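Local atomic coordinates of sensor protein kinase WalK (Staphylococcus aureus, PDB entry 4YWZ), a protein that is the essential sensor histidine kinase of the WalKR two-component system and probably receives an outside signal through its extracellular Cache-type domain, the part described here. Residues 120-125 against 132-137; 116-121 against 138-143. The protein carries 1 engineered substitution. All blocks are in the same frame, centred on the assembly; numbering follows the deposited sequence.

Contact 1: residues 120-125 against 132-137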
loop_
_atom_site.group_PDB
_atom_site.type_symbol
_atom_site.label_atom_id
_atom_site.label_comp_id
_atom_site.label_asym_id
_atom_site.label_seq_id
_atom_site.Cartn_x
_atom_site.Cartn_y
_atom_site.Cartn_z
ATOM N N TYR A 120 -0.205 -13.568 -8.313
ATOM C CA TYR A 120 -0.343 -12.881 -9.640
ATOM C C TYR A 120 0.765 -13.413 -10.513
ATOM O O TYR A 120 1.957 -13.405 -10.204
ATOM C CB TYR A 120 -0.249 -11.389 -9.438
ATOM C CG TYR A 120 -0.359 -10.595 -10.723
ATOM C CD1 TYR A 120 -1.579 -10.482 -11.299
ATOM C CD2 TYR A 120 0.731 -9.994 -11.281
ATOM C CE1 TYR A 120 -1.750 -9.759 -12.497
ATOM C CE2 TYR A 120 0.621 -9.265 -12.450
ATOM C CZ TYR A 120 -0.604 -9.210 -13.047
ATOM O OH TYR A 120 -0.785 -8.458 -14.255
ATOM N N ASN A 121 0.383 -13.810 -11.729
ATOM C CA ASN A 121 1.279 -14.169 -12.754
ATOM C C ASN A 121 1.131 -13.197 -13.977
ATOM O O ASN A 121 0.017 -12.893 -14.413
ATOM C CB ASN A 121 0.908 -15.542 -13.303
ATOM C CG ASN A 121 1.215 -16.655 -12.353
ATOM O OD1 ASN A 121 2.360 -16.816 -11.984
ATOM N ND2 ASN A 121 0.235 -17.383 -11.972
ATOM N N ILE A 122 2.290 -12.736 -14.426
ATOM C CA ILE A 122 2.370 -11.950 -15.683
ATOM C C ILE A 122 3.425 -12.543 -16.581
ATOM O O ILE A 122 4.582 -12.700 -16.242
ATOM C CB ILE A 122 2.570 -10.431 -15.455
ATOM C CG1 ILE A 122 2.611 -9.726 -16.838
ATOM C CG2 ILE A 122 3.751 -10.116 -14.594
ATOM C CD1 ILE A 122 2.599 -8.215 -16.763
ATOM N N PRO A 123 2.981 -12.971 -17.780
ATOM C CA PRO A 123 3.970 -13.503 -18.696
ATOM C C PRO A 123 4.862 -12.393 -19.260
ATOM O O PRO A 123 4.369 -11.294 -19.474
ATOM C CB PRO A 123 3.101 -14.104 -19.855
ATOM C CG PRO A 123 1.772 -13.510 -19.784
ATOM C CD PRO A 123 1.617 -13.067 -18.309
ATOM N N VAL A 124 6.106 -12.742 -19.508
ATOM C CA VAL A 124 7.132 -11.873 -20.092
ATOM C C VAL A 124 7.168 -12.170 -21.590
ATOM O O VAL A 124 7.312 -13.317 -21.951
ATOM C CB VAL A 124 8.498 -11.993 -19.460
ATOM C CG1 VAL A 124 9.469 -11.015 -20.090
ATOM C CG2 VAL A 124 8.392 -11.800 -17.940
ATOM N N LYS A 125 6.915 -11.119 -22.399
ATOM C CA LYS A 125 6.926 -11.278 -23.908
ATOM C C LYS A 125 8.055 -10.482 -24.478
ATOM O O LYS A 125 8.322 -9.335 -24.044
ATOM C CB LYS A 125 5.630 -10.847 -24.526
ATOM C CG LYS A 125 4.443 -11.690 -24.097
ATOM C CD LYS A 125 3.203 -11.245 -24.743
ATOM C CE LYS A 125 2.077 -12.154 -24.385
ATOM N NZ LYS A 125 0.819 -11.652 -24.988
ATOM N N GLY A 132 8.755 -16.478 -20.690
ATOM C CA GLY A 132 8.784 -16.841 -19.216
ATOM C C GLY A 132 7.660 -16.156 -18.540
ATOM O O GLY A 132 6.788 -15.600 -19.202
ATOM N N ASN A 133 7.588 -16.314 -17.220
ATOM C CA ASN A 133 6.515 -15.825 -16.442
ATOM C C ASN A 133 7.051 -15.303 -15.114
ATOM O O ASN A 133 7.961 -15.914 -14.536
ATOM C CB ASN A 133 5.483 -16.933 -16.159
ATOM C CG ASN A 133 4.360 -16.481 -15.271
ATOM O OD1 ASN A 133 3.482 -15.753 -15.685
ATOM N ND2 ASN A 133 4.436 -16.908 -13.972
ATOM N N ILE A 134 6.478 -14.173 -14.712
ATOM C CA ILE A 134 6.786 -13.588 -13.399
ATOM C C ILE A 134 5.649 -14.067 -12.485
ATOM O O ILE A 134 4.453 -13.795 -12.742
ATOM C CB ILE A 134 6.764 -12.021 -13.482
ATOM C CG1 ILE A 134 7.960 -11.538 -14.310
ATOM C CG2 ILE A 134 6.697 -11.412 -12.058
ATOM C CD1 ILE A 134 7.805 -10.078 -14.763
ATOM N N TYR A 135 5.974 -14.790 -11.411
ATOM C CA TYR A 135 5.059 -15.259 -10.403
ATOM C C TYR A 135 5.319 -14.446 -9.116
ATOM O O TYR A 135 6.453 -14.342 -8.696
ATOM C CB TYR A 135 5.419 -16.725 -10.122
ATOM C CG TYR A 135 4.812 -17.361 -8.874
ATOM C CD1 TYR A 135 5.508 -17.331 -7.707
ATOM C CD2 TYR A 135 3.608 -18.047 -8.919
ATOM C CE1 TYR A 135 5.011 -17.954 -6.554
ATOM C CE2 TYR A 135 3.124 -18.708 -7.819
ATOM C CZ TYR A 135 3.833 -18.601 -6.605
ATOM O OH TYR A 135 3.358 -19.179 -5.426
ATOM N N ILE A 136 4.279 -13.887 -8.569
ATOM C CA ILE A 136 4.369 -13.017 -7.396
ATOM C C ILE A 136 3.416 -13.540 -6.339
ATOM O O ILE A 136 2.252 -13.788 -6.583
ATOM C CB ILE A 136 4.033 -11.593 -7.729
ATOM C CG1 ILE A 136 5.000 -11.044 -8.737
ATOM C CG2 ILE A 136 4.016 -10.727 -6.466
ATOM C CD1 ILE A 136 4.634 -9.673 -9.221
ATOM N N GLU A 137 3.961 -13.718 -5.108
ATOM C CA GLU A 137 3.137 -13.901 -3.852
ATOM C C GLU A 137 3.157 -12.548 -3.139
ATOM O O GLU A 137 4.243 -11.983 -2.852
ATOM C CB GLU A 137 3.690 -14.979 -2.917
ATOM C CG GLU A 137 3.583 -16.353 -3.491
ATOM C CD GLU A 137 4.125 -17.489 -2.553
ATOM O OE1 GLU A 137 4.516 -17.159 -1.393
ATOM O OE2 GLU A 137 4.260 -18.605 -3.106
#

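Contact 2: residues 116-121 against 138-143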
loop_
_atom_site.group_PDB
_atom_site.type_symbol
_atom_site.label_atom_id
_atom_site.label_comp_id
_atom_site.label_asym_id
_atom_site.label_seq_id
_atom_site.Cartn_x
_atom_site.Cartn_y
_atom_site.Cartn_z
ATOM N N ARG A 116 -3.807 -15.797 4.144
ATOM C CA ARG A 116 -4.283 -15.425 2.752
ATOM C C ARG A 116 -3.221 -14.683 1.956
ATOM O O ARG A 116 -2.657 -13.719 2.406
ATOM C CB ARG A 116 -5.522 -14.592 2.758
ATOM C CG ARG A 116 -6.749 -15.491 2.736
ATOM C CD ARG A 116 -8.052 -14.737 2.758
ATOM N NE ARG A 116 -8.169 -14.204 4.069
ATOM C CZ ARG A 116 -9.296 -13.844 4.657
ATOM N NH1 ARG A 116 -10.458 -13.963 4.038
ATOM N NH2 ARG A 116 -9.206 -13.310 5.878
ATOM N N VAL A 117 -2.911 -15.185 0.732
ATOM C CA VAL A 117 -1.867 -14.639 -0.122
ATOM C C VAL A 117 -2.409 -14.506 -1.536
ATOM O O VAL A 117 -3.144 -15.335 -1.981
ATOM C CB VAL A 117 -0.647 -15.572 -0.146
ATOM C CG1 VAL A 117 0.350 -15.140 -1.219
ATOM C CG2 VAL A 117 0.042 -15.521 1.236
ATOM N N TRP A 118 -2.121 -13.435 -2.207
ATOM C CA TRP A 118 -2.630 -13.212 -3.519
ATOM C C TRP A 118 -1.501 -13.546 -4.465
ATOM O O TRP A 118 -0.403 -12.955 -4.441
ATOM C CB TRP A 118 -3.097 -11.762 -3.738
ATOM C CG TRP A 118 -3.809 -11.516 -5.007
ATOM C CD1 TRP A 118 -4.903 -12.159 -5.440
ATOM C CD2 TRP A 118 -3.484 -10.548 -6.040
ATOM N NE1 TRP A 118 -5.314 -11.662 -6.696
ATOM C CE2 TRP A 118 -4.449 -10.694 -7.083
ATOM C CE3 TRP A 118 -2.458 -9.633 -6.211
ATOM C CZ2 TRP A 118 -4.438 -9.894 -8.228
ATOM C CZ3 TRP A 118 -2.415 -8.881 -7.383
ATOM C CH2 TRP A 118 -3.396 -9.038 -8.369
ATOM N N VAL A 119 -1.782 -14.448 -5.422
ATOM C CA VAL A 119 -0.796 -14.908 -6.386
ATOM C C VAL A 119 -1.181 -14.285 -7.738
ATOM O O VAL A 119 -2.348 -14.317 -8.182
ATOM C CB VAL A 119 -0.826 -16.444 -6.609
ATOM C CG1 VAL A 119 -0.018 -16.894 -7.852
ATOM C CG2 VAL A 119 -0.428 -17.150 -5.316
ATOM N N TYR A 120 -0.205 -13.568 -8.313
ATOM C CA TYR A 120 -0.343 -12.881 -9.640
ATOM C C TYR A 120 0.765 -13.413 -10.513
ATOM O O TYR A 120 1.957 -13.405 -10.204
ATOM C CB TYR A 120 -0.249 -11.389 -9.438
ATOM C CG TYR A 120 -0.359 -10.595 -10.723
ATOM C CD1 TYR A 120 -1.579 -10.482 -11.299
ATOM C CD2 TYR A 120 0.731 -9.994 -11.281
ATOM C CE1 TYR A 120 -1.750 -9.759 -12.497
ATOM C CE2 TYR A 120 0.621 -9.265 -12.450
ATOM C CZ TYR A 120 -0.604 -9.210 -13.047
ATOM O OH TYR A 120 -0.785 -8.458 -14.255
ATOM N N ASN A 121 0.383 -13.810 -11.729
ATOM C CA ASN A 121 1.279 -14.169 -12.754
ATOM C C ASN A 121 1.131 -13.197 -13.977
ATOM O O ASN A 121 0.017 -12.893 -14.413
ATOM C CB ASN A 121 0.908 -15.542 -13.303
ATOM C CG ASN A 121 1.215 -16.655 -12.353
ATOM O OD1 ASN A 121 2.360 -16.816 -11.984
ATOM N ND2 ASN A 121 0.235 -17.383 -11.972
ATOM N N SER A 138 1.958 -11.994 -2.965
ATOM C CA SER A 138 1.793 -10.669 -2.355
ATOM C C SER A 138 0.993 -10.792 -1.091
ATOM O O SER A 138 0.072 -11.615 -0.938
ATOM C CB SER A 138 1.253 -9.709 -3.403
ATOM O OG SER A 138 -0.047 -9.997 -3.721
ATOM N N LYS A 139 1.335 -9.889 -0.158
ATOM C CA LYS A 139 0.826 -9.960 1.229
ATOM C C LYS A 139 -0.517 -9.292 1.397
ATOM O O LYS A 139 -0.735 -8.353 2.228
ATOM C CB LYS A 139 1.869 -9.341 2.126
ATOM C CG LYS A 139 3.219 -10.014 2.166
ATOM C CD LYS A 139 4.184 -9.287 3.042
ATOM C CE LYS A 139 5.517 -9.977 2.985
ATOM N NZ LYS A 139 6.597 -9.409 3.865
ATOM N N ILE A 140 -1.521 -9.783 0.695
ATOM C CA ILE A 140 -2.865 -9.234 0.760
ATOM C C ILE A 140 -3.514 -9.359 2.183
ATOM O O ILE A 140 -4.483 -8.631 2.446
ATOM C CB ILE A 140 -3.785 -9.827 -0.316
ATOM C CG1 ILE A 140 -4.909 -8.896 -0.666
ATOM C CG2 ILE A 140 -4.253 -11.228 0.036
ATOM C CD1 ILE A 140 -5.539 -9.193 -1.983
ATOM N N ASN A 141 -2.956 -10.261 3.005
ATOM C CA ASN A 141 -3.501 -10.448 4.358
ATOM C C ASN A 141 -3.285 -9.201 5.137
ATOM O O ASN A 141 -4.068 -8.954 6.083
ATOM C CB ASN A 141 -2.915 -11.606 5.113
ATOM C CG ASN A 141 -3.934 -12.197 6.030
ATOM O OD1 ASN A 141 -5.098 -12.198 5.701
ATOM N ND2 ASN A 141 -3.510 -12.493 7.237
ATOM N N ASP A 142 -2.357 -8.315 4.742
ATOM C CA ASP A 142 -2.253 -7.069 5.445
ATOM C C ASP A 142 -3.516 -6.217 5.313
ATOM O O ASP A 142 -3.835 -5.491 6.282
ATOM C CB ASP A 142 -1.001 -6.285 4.997
ATOM C CG ASP A 142 0.397 -6.874 5.497
ATOM O OD1 ASP A 142 0.497 -7.585 6.548
ATOM O OD2 ASP A 142 1.385 -6.409 4.851
ATOM N N VAL A 143 -4.258 -6.262 4.164
ATOM C CA VAL A 143 -5.542 -5.606 3.940
ATOM C C VAL A 143 -6.608 -6.212 4.873
ATOM O O VAL A 143 -7.259 -5.518 5.627
ATOM C CB VAL A 143 -6.004 -5.646 2.481
ATOM C CG1 VAL A 143 -7.289 -4.919 2.411
ATOM C CG2 VAL A 143 -4.851 -5.038 1.591
HETATM O O HOH W 1 0.725 -11.135 -6.174
#

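Contact 1: residues 120-125 against 132-137
Asn-121 and Asn-133 reach for each other across neighbouring strands of a beta hairpin (114-126 with 129-138) in the antiparallel sheet of a Cache-type domain, from a diagonal rather than a directly paired position. In Asn-121, CB lies 3.5 Å from Asn-133 OD1. CG, anti to the backbone carbonyl carbon (chi1 -72°), is 3.6 Å from Asn-133 ND2, and at the tip OD1 accepts a hydrogen bond from that ND2 at 2.9 Å. The donor stands above the carbonyl plane of Asn-121, while OD1 lies close to the amide plane of Asn-133; the two amide planes are 53° apart. The same OD1 comes to the ring edge of Tyr-135, 3.5 Å from its CD2. ND2, the other branch, hydrogen-bonds to OD1 of Asn-102 and OG of Ser-91, so the buried amide is gripped at both ends. Asparagine suits the place because it can donate and accept at once.

The residues that alternate with these carry an apolar face, where branched aliphatic side chains pack against one another. Ile-122 and Ile-134 lie side by side pointing the same way, CG2 of Ile-122 being 3.7 Å from CB of Ile-134. CD1 of Ile-134 continues to CG2 of Val-124, also 3.7 Å away. Backbone bonds join Ile-122 and Ile-134 in both directions. Helix 7-37 packs on the face with Tyr-120, Val-124 and Ile-136; helix 90-98 covers Asn-121 and Asn-133, and strand 59-66 flanks 132-137.

Contact 2: residues 116-121 against 138-143
Trp-118 CG stands anti to the backbone N (chi1 -172°), with the ring then turned by chi2 (56°), and Ser-138 OG sits between its own N and carbonyl carbon (chi1 70°). The serine OG lies at the edge of the indole, in its plane. Contact 2 is the end of an antiparallel beta ladder, where the chain leaves the sheet through an inverse gamma turn centred on Lys-139 and enters helix 141-149. Trp-118 and Ser-138 form a hydrogen-bonded pair: Trp-118 N gives a bond of 3.1 Å to Ser-138 O, and Ser-138 N returns one of 2.9 Å to Trp-118 O. Serine suits the place, being small enough for its OG to come to the edge of the large ring, 3.5 Å from Trp-118 CE3.

Past the turn, Ile-140 points back toward the strand. Its CD1 packs on CB of Trp-118 at 4.0 Å, and its CG2 lies 3.8 Å from Arg-116 O, so its two branches meet both Trp-118 and the backbone of Arg-116. Asn-141 crosses Arg-116 at about a right angle, its CB 3.4 Å from Arg-116 O, while the guanidinium makes a cation-pi contact with Tyr-144 in the same helix. Helix 7-37 adds Lys-16 against Trp-118 and Phe-15 against Ser-138, and the indole NE1 hydrogen-bonds to Asp-103. A water joins the pair: it donates to Trp-118 O at 2.8 Å and is hydrogen-bonded to Ser-138 OG at 2.8 Å.

Both contacts start from strand 114-126, and the centres of the two contacts are about 15 Å apart. They share Tyr-120 and Asn-121. In chain order, 116-121 and 120-125 come first; the hairpin then returns through 132-137, and 138-143 carries the chain out of the sheet into helix 141-149. Contact 1 lies nearer the turn that joins the strands, about 5 Å from the centre of the chain; contact 2 is at the open end. Side chains link them directly, with Tyr-135 CE2 3.6 Å from Val-119 CG1. The ladder runs as far as Trp-118 and Ser-138, and a tight turn then hands the chain to the C-terminal helix, which in the full-length kinase probably leads on towards the membrane.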